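Local coordinates for Mlr6093 protein (Mesorhizobium loti, PDB 2QJ8) that is probably a zinc-dependent hydrolase of the aspartoacylase family, cleaving amide bonds in linear amides or ester bonds, at residues T99-K104 against S117-R121; S34-F38 against I83-P89; L106-G112 against I122-S127. All coordinates share one frame. Residue numbers count along the deposited sequence, not the author numbering.

Contact 1. Residues T99-K104 against S117-R121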
# COMPACT_ATOMS: atom_id res chain seq x y z
N THR A 99 -11.87 1.64 -13.06
CA THR A 99 -11.62 1.35 -14.45
C THR A 99 -10.95 2.55 -15.13
O THR A 99 -11.51 3.65 -15.14
CB THR A 99 -12.94 1.00 -15.15
OG1 THR A 99 -13.61 -0.01 -14.39
CG2 THR A 99 -12.70 0.50 -16.58
N PRO A 100 -9.73 2.35 -15.68
CA PRO A 100 -9.05 3.48 -16.30
C PRO A 100 -9.70 4.05 -17.57
O PRO A 100 -9.52 5.24 -17.85
CB PRO A 100 -7.67 2.92 -16.61
CG PRO A 100 -7.87 1.47 -16.74
CD PRO A 100 -8.91 1.13 -15.73
N ILE A 101 -10.45 3.24 -18.32
CA ILE A 101 -11.06 3.72 -19.58
C ILE A 101 -12.19 4.71 -19.37
O ILE A 101 -12.21 5.78 -20.00
CB ILE A 101 -11.56 2.54 -20.46
CG1 ILE A 101 -10.35 1.74 -20.96
CG2 ILE A 101 -12.36 3.05 -21.67
CD1 ILE A 101 -10.72 0.58 -21.84
N ASP A 102 -13.13 4.36 -18.48
CA ASP A 102 -14.33 5.19 -18.22
C ASP A 102 -14.36 5.91 -16.87
O ASP A 102 -15.28 6.69 -16.62
CB ASP A 102 -15.63 4.38 -18.46
CG ASP A 102 -15.79 3.18 -17.55
OD1 ASP A 102 -14.90 2.91 -16.74
OD2 ASP A 102 -16.80 2.47 -17.69
N GLY A 103 -13.39 5.62 -16.00
CA GLY A 103 -13.31 6.23 -14.67
C GLY A 103 -14.30 5.69 -13.65
O GLY A 103 -14.32 6.16 -12.52
N LYS A 104 -15.08 4.66 -14.01
CA LYS A 104 -16.16 4.17 -13.15
C LYS A 104 -15.73 3.04 -12.24
O LYS A 104 -14.86 2.21 -12.56
CB LYS A 104 -17.39 3.74 -13.98
CG LYS A 104 -17.93 4.82 -14.92
CD LYS A 104 -19.13 4.39 -15.78
CE LYS A 104 -19.57 5.55 -16.66
NZ LYS A 104 -20.56 5.20 -17.72
N SER A 117 -20.68 2.14 -21.27
CA SER A 117 -19.22 2.17 -21.26
C SER A 117 -18.62 0.82 -20.77
O SER A 117 -19.36 -0.05 -20.30
CB SER A 117 -18.78 3.29 -20.34
OG SER A 117 -19.21 2.96 -19.05
N VAL A 118 -17.30 0.64 -20.83
CA VAL A 118 -16.68 -0.67 -20.49
C VAL A 118 -17.09 -1.21 -19.11
O VAL A 118 -17.47 -2.36 -19.03
CB VAL A 118 -15.11 -0.73 -20.69
CG1 VAL A 118 -14.36 0.18 -19.69
CG2 VAL A 118 -14.63 -2.19 -20.59
N SER A 119 -17.06 -0.39 -18.07
CA SER A 119 -17.48 -0.84 -16.71
C SER A 119 -18.91 -1.38 -16.68
O SER A 119 -19.18 -2.41 -16.05
CB SER A 119 -17.35 0.28 -15.68
OG SER A 119 -16.06 0.84 -15.73
N GLU A 120 -19.79 -0.70 -17.40
CA GLU A 120 -21.21 -1.07 -17.53
C GLU A 120 -21.41 -2.37 -18.30
O GLU A 120 -22.31 -3.16 -17.95
CB GLU A 120 -21.99 0.05 -18.21
CG GLU A 120 -21.92 1.40 -17.51
CD GLU A 120 -22.69 2.43 -18.25
OE1 GLU A 120 -23.92 2.50 -18.05
OE2 GLU A 120 -22.08 3.17 -19.04
N ARG A 121 -20.61 -2.60 -19.35
CA ARG A 121 -20.66 -3.87 -20.10
C ARG A 121 -20.12 -5.05 -19.27
O ARG A 121 -20.64 -6.16 -19.38
CB ARG A 121 -19.93 -3.79 -21.46
CG ARG A 121 -20.49 -2.70 -22.39
CD ARG A 121 -20.02 -2.85 -23.85
NE ARG A 121 -18.56 -2.82 -24.00
CZ ARG A 121 -17.80 -1.73 -23.93
NH1 ARG A 121 -18.32 -0.54 -23.69
NH2 ARG A 121 -16.49 -1.83 -24.09
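An Asx turn in the loop after helix 89-94 presents a carboxylate to the N-terminal end of helix 118-129, within the carboxypeptidase-like catalytic domain of the aspartoacylase family. In the turn itself, Lys104 N donates to Asp102 OD1 at 3.2 Å, while Gly103 N to Thr99 O at 2.9 Å and Thr99 N to Lys104 O at 3.1 Å keep the loop tight; Gly103, at positive phi, lets it turn. The carboxylate meets the helix through a backbone-to-side-chain hydrogen bond, Ser119 N to Asp102 OD2 at 2.9 Å, so an acceptor from a separate segment serves an NH of the first helical turn. The N-cap Ser117 does not cap with its side chain, and Val118 N is taken by Asp29. Hydroxyls crowd the same carboxylate: Ser119 OG lies 2.6 Å from Asp102 OD1 and 2.7 Å from Asp102 OD2, and Ser117 OG is 2.8 Å from Asp102 OD2. Behind, Thr99 OG1 meets Ser119 OG at 2.9 Å. Charge pairing is lateral: Lys104, fully extended beyond chi1, forms a salt bridge with Glu120, which also folds back toward Ser117. Apolar contact is modest, with Val118 CG1 3.5 Å from Thr99 CG2 and 3.7 Å from Ile101 CB. The salt bridge spans 2.9 Å from Lys104 NZ to Glu120 OE2, the same oxygen that accepts from Ser117 N at 2.8 Å.

Contact 2. Residues S34-F38 against I83-P89; sequences SLPVF and IVPEINP
Strands 33-42 and 79-84 run antiparallel and part company at Pro85. Phe38 and Ile83 form a hydrogen-bonded pair, CA atoms 5.1 Å apart, with both bonds nearly straight: Phe38 N to Ile83 O and Ile83 N to Phe38 O, 2.9 Å each. The side chains of Phe38 and Ile83 lie on one face, toward helix 60-75; Phe38 (chi1 t) brings CD2 to 3.8 Å from CD1 of Ile83 (chi1 m, chi2 t). Pro85, at helical phi/psi, bends the second segment away. Neither Pro36 nor Pro85 has an NH to continue the pairing, and a water fills the opening, donating to Pro36 O at 2.8 Å and accepting from Glu86 N at 3.2 Å. Leu35 (m, p) reaches across, its CD2 3.6 Å from Ile87 O and its CD1 4.1 Å from Pro89 CG; Ile87 O is buried without a polar partner. Further backbone bonds lead to neighbouring strands: Leu35 to Leu22, Val37 to Gly20, Val84 to Ile50 and Gly52, Ile87 to Gly52. Glu86 ends in a salt bridge with Arg66, and Asn88 caps helix 89-94 through OD1 to Ala91 N. Pro36 and Pro89 pack on Met290 of the second subunit. Such a strand exit into a helix, at the end of the beta-alpha-beta unit 47-84, belongs to the central mixed sheet of the carboxypeptidase-like alpha/beta fold.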
# COMPACT_ATOMS: atom_id res chain seq x y z
N SER A 34 -11.88 -10.58 -22.25
CA SER A 34 -12.05 -11.97 -21.84
C SER A 34 -11.59 -12.15 -20.41
O SER A 34 -10.40 -12.14 -20.16
CB SER A 34 -11.24 -12.90 -22.77
OG SER A 34 -11.95 -13.10 -23.96
N LEU A 35 -12.53 -12.31 -19.49
CA LEU A 35 -12.22 -12.46 -18.07
C LEU A 35 -12.16 -13.94 -17.74
O LEU A 35 -13.15 -14.61 -17.91
CB LEU A 35 -13.32 -11.81 -17.21
CG LEU A 35 -13.41 -10.29 -17.08
CD1 LEU A 35 -13.24 -9.54 -18.37
CD2 LEU A 35 -14.76 -9.92 -16.38
N PRO A 36 -10.99 -14.47 -17.30
CA PRO A 36 -10.98 -15.89 -16.94
C PRO A 36 -11.94 -16.27 -15.81
O PRO A 36 -12.12 -15.51 -14.85
CB PRO A 36 -9.53 -16.15 -16.51
CG PRO A 36 -8.73 -15.12 -17.20
CD PRO A 36 -9.65 -13.88 -17.16
N VAL A 37 -12.56 -17.45 -15.96
CA VAL A 37 -13.55 -17.96 -15.04
C VAL A 37 -13.24 -19.44 -14.76
O VAL A 37 -12.82 -20.19 -15.66
CB VAL A 37 -14.99 -17.82 -15.63
CG1 VAL A 37 -16.04 -18.48 -14.71
CG2 VAL A 37 -15.33 -16.37 -15.87
N PHE A 38 -13.41 -19.82 -13.51
CA PHE A 38 -13.27 -21.18 -13.05
C PHE A 38 -14.65 -21.61 -12.56
O PHE A 38 -15.37 -20.80 -11.95
CB PHE A 38 -12.28 -21.22 -11.90
CG PHE A 38 -12.39 -22.43 -11.01
CD1 PHE A 38 -11.64 -23.56 -11.27
CD2 PHE A 38 -13.20 -22.40 -9.87
CE1 PHE A 38 -11.71 -24.65 -10.43
CE2 PHE A 38 -13.28 -23.49 -9.04
CZ PHE A 38 -12.55 -24.61 -9.31
N ILE A 83 -15.76 -18.93 -9.83
CA ILE A 83 -14.76 -17.94 -9.36
C ILE A 83 -14.22 -17.11 -10.50
O ILE A 83 -13.85 -17.67 -11.55
CB ILE A 83 -13.53 -18.59 -8.63
CG1 ILE A 83 -13.98 -19.48 -7.46
CG2 ILE A 83 -12.57 -17.51 -8.09
CD1 ILE A 83 -12.85 -20.33 -6.76
N VAL A 84 -14.24 -15.77 -10.31
CA VAL A 84 -13.68 -14.80 -11.26
C VAL A 84 -12.64 -13.99 -10.45
O VAL A 84 -12.99 -13.04 -9.76
CB VAL A 84 -14.75 -13.94 -11.99
CG1 VAL A 84 -15.79 -13.40 -11.04
CG2 VAL A 84 -14.11 -12.83 -12.83
N PRO A 85 -11.34 -14.43 -10.48
CA PRO A 85 -10.35 -13.76 -9.62
C PRO A 85 -10.11 -12.29 -9.83
O PRO A 85 -9.83 -11.63 -8.83
CB PRO A 85 -9.05 -14.62 -9.81
CG PRO A 85 -9.58 -15.95 -10.25
CD PRO A 85 -10.68 -15.53 -11.21
N GLU A 86 -10.27 -11.79 -11.06
CA GLU A 86 -10.11 -10.37 -11.37
C GLU A 86 -11.24 -9.94 -12.29
O GLU A 86 -11.15 -10.10 -13.51
CB GLU A 86 -8.78 -10.06 -12.11
CG GLU A 86 -7.51 -10.42 -11.38
CD GLU A 86 -6.97 -11.79 -11.69
OE1 GLU A 86 -6.83 -12.14 -12.89
OE2 GLU A 86 -6.61 -12.51 -10.73
N ILE A 87 -12.31 -9.38 -11.71
CA ILE A 87 -13.42 -8.89 -12.51
C ILE A 87 -13.07 -7.58 -13.23
O ILE A 87 -13.75 -7.24 -14.20
CB ILE A 87 -14.77 -8.74 -11.71
CG1 ILE A 87 -14.71 -7.64 -10.62
CG2 ILE A 87 -15.23 -10.06 -11.21
CD1 ILE A 87 -16.03 -7.40 -9.81
N ASN A 88 -12.03 -6.84 -12.80
CA ASN A 88 -11.65 -5.58 -13.46
C ASN A 88 -10.17 -5.62 -13.89
O ASN A 88 -9.33 -4.92 -13.30
CB ASN A 88 -11.94 -4.38 -12.52
CG ASN A 88 -11.95 -3.04 -13.24
OD1 ASN A 88 -11.44 -2.91 -14.35
ND2 ASN A 88 -12.47 -2.02 -12.58
N PRO A 89 -9.85 -6.44 -14.91
CA PRO A 89 -8.45 -6.54 -15.39
C PRO A 89 -7.84 -5.26 -15.84
O PRO A 89 -6.65 -5.09 -15.68
CB PRO A 89 -8.54 -7.56 -16.54
CG PRO A 89 -9.94 -7.60 -16.94
CD PRO A 89 -10.74 -7.33 -15.69
O HOH W 1 -10.72 -13.34 -13.87

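Contact 3. Residues L106-G112 against I122-S127; sequences LNRVFPG and IADAIS
This loop-on-helix packing sits in the carboxypeptidase-like catalytic domain: residues 106-112, which include the family's Asn-Arg pair (Asn107-Arg108), curl around one side of helix 118-129. Residues 106-109 have helical phi/psi, and Asn107 to Phe110 make a type I turn. Then comes a cis peptide before Pro111, and Gly112 at phi 59°, psi -161°; Gly112 N donates to Val109 O at 2.8 Å. The bump is Ala123, its small methyl pointing into a hollow walled by Leu106, Val109, Phe110 and the backbone at Gly112. The ring of Phe110 (chi1 -92°, chi2 74°) lies flat over it in a CH-pi contact, Ala123 CB 3.8 Å from the ring centroid and 17° off the normal. Val109 CG2 stands 3.9 Å from Ala123 CB, and Gly112 N 3.8 Å from it. A CB on Gly112 would run into this methyl and Asp124 N, so the CA-to-CA approach of Gly112 and Asp124 at 4.7 Å depends on the glycine. Leu106 (t, p) puts CD1 3.7 Å from Ile122 CB, beside the alanine. At the far side Ile126 CG2 meets the ring edge, 3.7 Å from Phe110 CE2, and Phe110 also touches Met190 and Thr193 of helix 190-197. Ser127 (chi1 m) returns its OG to Ala123 O at 2.7 Å, leaving that OG 3.2 Å from Phe110 CD2. Asp124 OD2 forms a salt bridge with Arg128. No direct hydrogen bond crosses; a water bridges instead, donating to Pro111 O at 2.6 Å and to Asp124 OD1 at 2.9 Å.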
# COMPACT_ATOMS: atom_id res chain seq x y z
N LEU A 106 -16.65 -0.15 -10.97
CA LEU A 106 -17.40 -1.27 -11.52
C LEU A 106 -18.52 -1.79 -10.60
O LEU A 106 -19.61 -2.14 -11.07
CB LEU A 106 -16.41 -2.40 -11.88
CG LEU A 106 -16.93 -3.76 -12.35
CD1 LEU A 106 -17.75 -3.56 -13.60
CD2 LEU A 106 -15.76 -4.74 -12.60
N ASN A 107 -18.22 -1.84 -9.31
CA ASN A 107 -19.17 -2.26 -8.29
C ASN A 107 -20.38 -1.34 -8.21
O ASN A 107 -21.51 -1.85 -8.23
CB ASN A 107 -18.45 -2.39 -6.94
CG ASN A 107 -19.33 -2.98 -5.84
OD1 ASN A 107 -20.23 -2.31 -5.32
ND2 ASN A 107 -19.04 -4.21 -5.45
N ARG A 108 -20.18 -0.01 -8.19
CA ARG A 108 -21.33 0.90 -8.09
C ARG A 108 -22.20 0.99 -9.33
O ARG A 108 -23.35 1.45 -9.23
CB ARG A 108 -21.03 2.33 -7.54
CG ARG A 108 -19.99 3.14 -8.26
CD ARG A 108 -20.13 4.67 -8.07
NE ARG A 108 -18.86 5.36 -8.35
CZ ARG A 108 -18.31 5.58 -9.56
NH1 ARG A 108 -18.88 5.16 -10.70
NH2 ARG A 108 -17.13 6.21 -9.63
N VAL A 109 -21.72 0.52 -10.49
CA VAL A 109 -22.54 0.56 -11.74
C VAL A 109 -23.44 -0.66 -11.99
O VAL A 109 -24.25 -0.61 -12.90
CB VAL A 109 -21.68 0.83 -12.99
CG1 VAL A 109 -20.79 2.05 -12.76
CG2 VAL A 109 -20.89 -0.38 -13.38
N PHE A 110 -23.33 -1.74 -11.20
CA PHE A 110 -24.21 -2.93 -11.36
C PHE A 110 -25.68 -2.53 -11.31
O PHE A 110 -26.02 -1.66 -10.53
CB PHE A 110 -23.97 -4.02 -10.29
CG PHE A 110 -22.96 -5.06 -10.69
CD1 PHE A 110 -21.61 -4.75 -10.70
CD2 PHE A 110 -23.35 -6.34 -11.01
CE1 PHE A 110 -20.65 -5.67 -11.05
CE2 PHE A 110 -22.43 -7.31 -11.35
CZ PHE A 110 -21.06 -6.98 -11.38
N PRO A 111 -26.55 -3.16 -12.14
CA PRO A 111 -26.30 -4.25 -13.07
C PRO A 111 -25.75 -3.84 -14.46
O PRO A 111 -25.77 -4.65 -15.38
CB PRO A 111 -27.70 -4.88 -13.18
CG PRO A 111 -28.58 -3.66 -13.23
CD PRO A 111 -27.94 -2.68 -12.27
N GLY A 112 -25.25 -2.62 -14.62
CA GLY A 112 -24.77 -2.14 -15.92
C GLY A 112 -25.78 -2.13 -17.06
O GLY A 112 -26.99 -2.13 -16.84
N ILE A 122 -19.08 -4.80 -18.46
CA ILE A 122 -18.55 -5.85 -17.56
C ILE A 122 -19.63 -6.25 -16.56
O ILE A 122 -19.88 -7.45 -16.37
CB ILE A 122 -17.26 -5.43 -16.81
CG1 ILE A 122 -16.11 -5.21 -17.82
CG2 ILE A 122 -16.84 -6.55 -15.74
CD1 ILE A 122 -14.94 -4.43 -17.30
N ALA A 123 -20.27 -5.25 -15.95
CA ALA A 123 -21.32 -5.44 -14.95
C ALA A 123 -22.52 -6.19 -15.59
O ALA A 123 -23.03 -7.13 -14.99
CB ALA A 123 -21.76 -4.10 -14.35
N ASP A 124 -22.92 -5.78 -16.79
CA ASP A 124 -23.96 -6.45 -17.56
C ASP A 124 -23.67 -7.93 -17.87
O ASP A 124 -24.58 -8.75 -17.76
CB ASP A 124 -24.22 -5.69 -18.85
CG ASP A 124 -25.29 -6.32 -19.70
OD1 ASP A 124 -26.47 -6.29 -19.31
OD2 ASP A 124 -24.93 -6.86 -20.75
N ALA A 125 -22.41 -8.26 -18.21
CA ALA A 125 -21.98 -9.62 -18.51
C ALA A 125 -22.08 -10.53 -17.30
O ALA A 125 -22.56 -11.64 -17.42
CB ALA A 125 -20.52 -9.63 -19.04
N ILE A 126 -21.62 -10.03 -16.15
CA ILE A 126 -21.67 -10.77 -14.88
C ILE A 126 -23.12 -10.97 -14.43
O ILE A 126 -23.49 -12.05 -13.95
CB ILE A 126 -20.84 -10.02 -13.76
CG1 ILE A 126 -19.33 -10.07 -14.11
CG2 ILE A 126 -21.07 -10.63 -12.38
CD1 ILE A 126 -18.49 -9.04 -13.34
N SER A 127 -23.91 -9.92 -14.60
CA SER A 127 -25.33 -9.90 -14.24
C SER A 127 -26.21 -10.80 -15.09
O SER A 127 -27.15 -11.39 -14.56
CB SER A 127 -25.87 -8.47 -14.27
OG SER A 127 -25.13 -7.64 -13.37
O HOH W 2 -27.74 -5.64 -16.83

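In the fold
Contacts 1 and 3, with centres 10 Å apart, secure successive parts of one loop to successive turns of helix 118-129; they meet where Leu106 CD1 lies 3.1 Å from Ser119 O. Contact 2 lies about 16 Å from contact 1 and 13 Å from contact 3, centre to centre. Its Asn88 ND2 reaches Thr99 OG1 at 2.9 Å in a probable hydrogen bond, and its Ile87 O packs 3.5 Å from Ile122 CG2 and 3.6 Å from Leu106 CD2. Ile87, Asn88, Leu106 and Asn107 all touch Asn54, which directly precedes the His-x-x-Glu motif that supplies zinc ligands in this family, so contacts 2 and 3 probably border the active site.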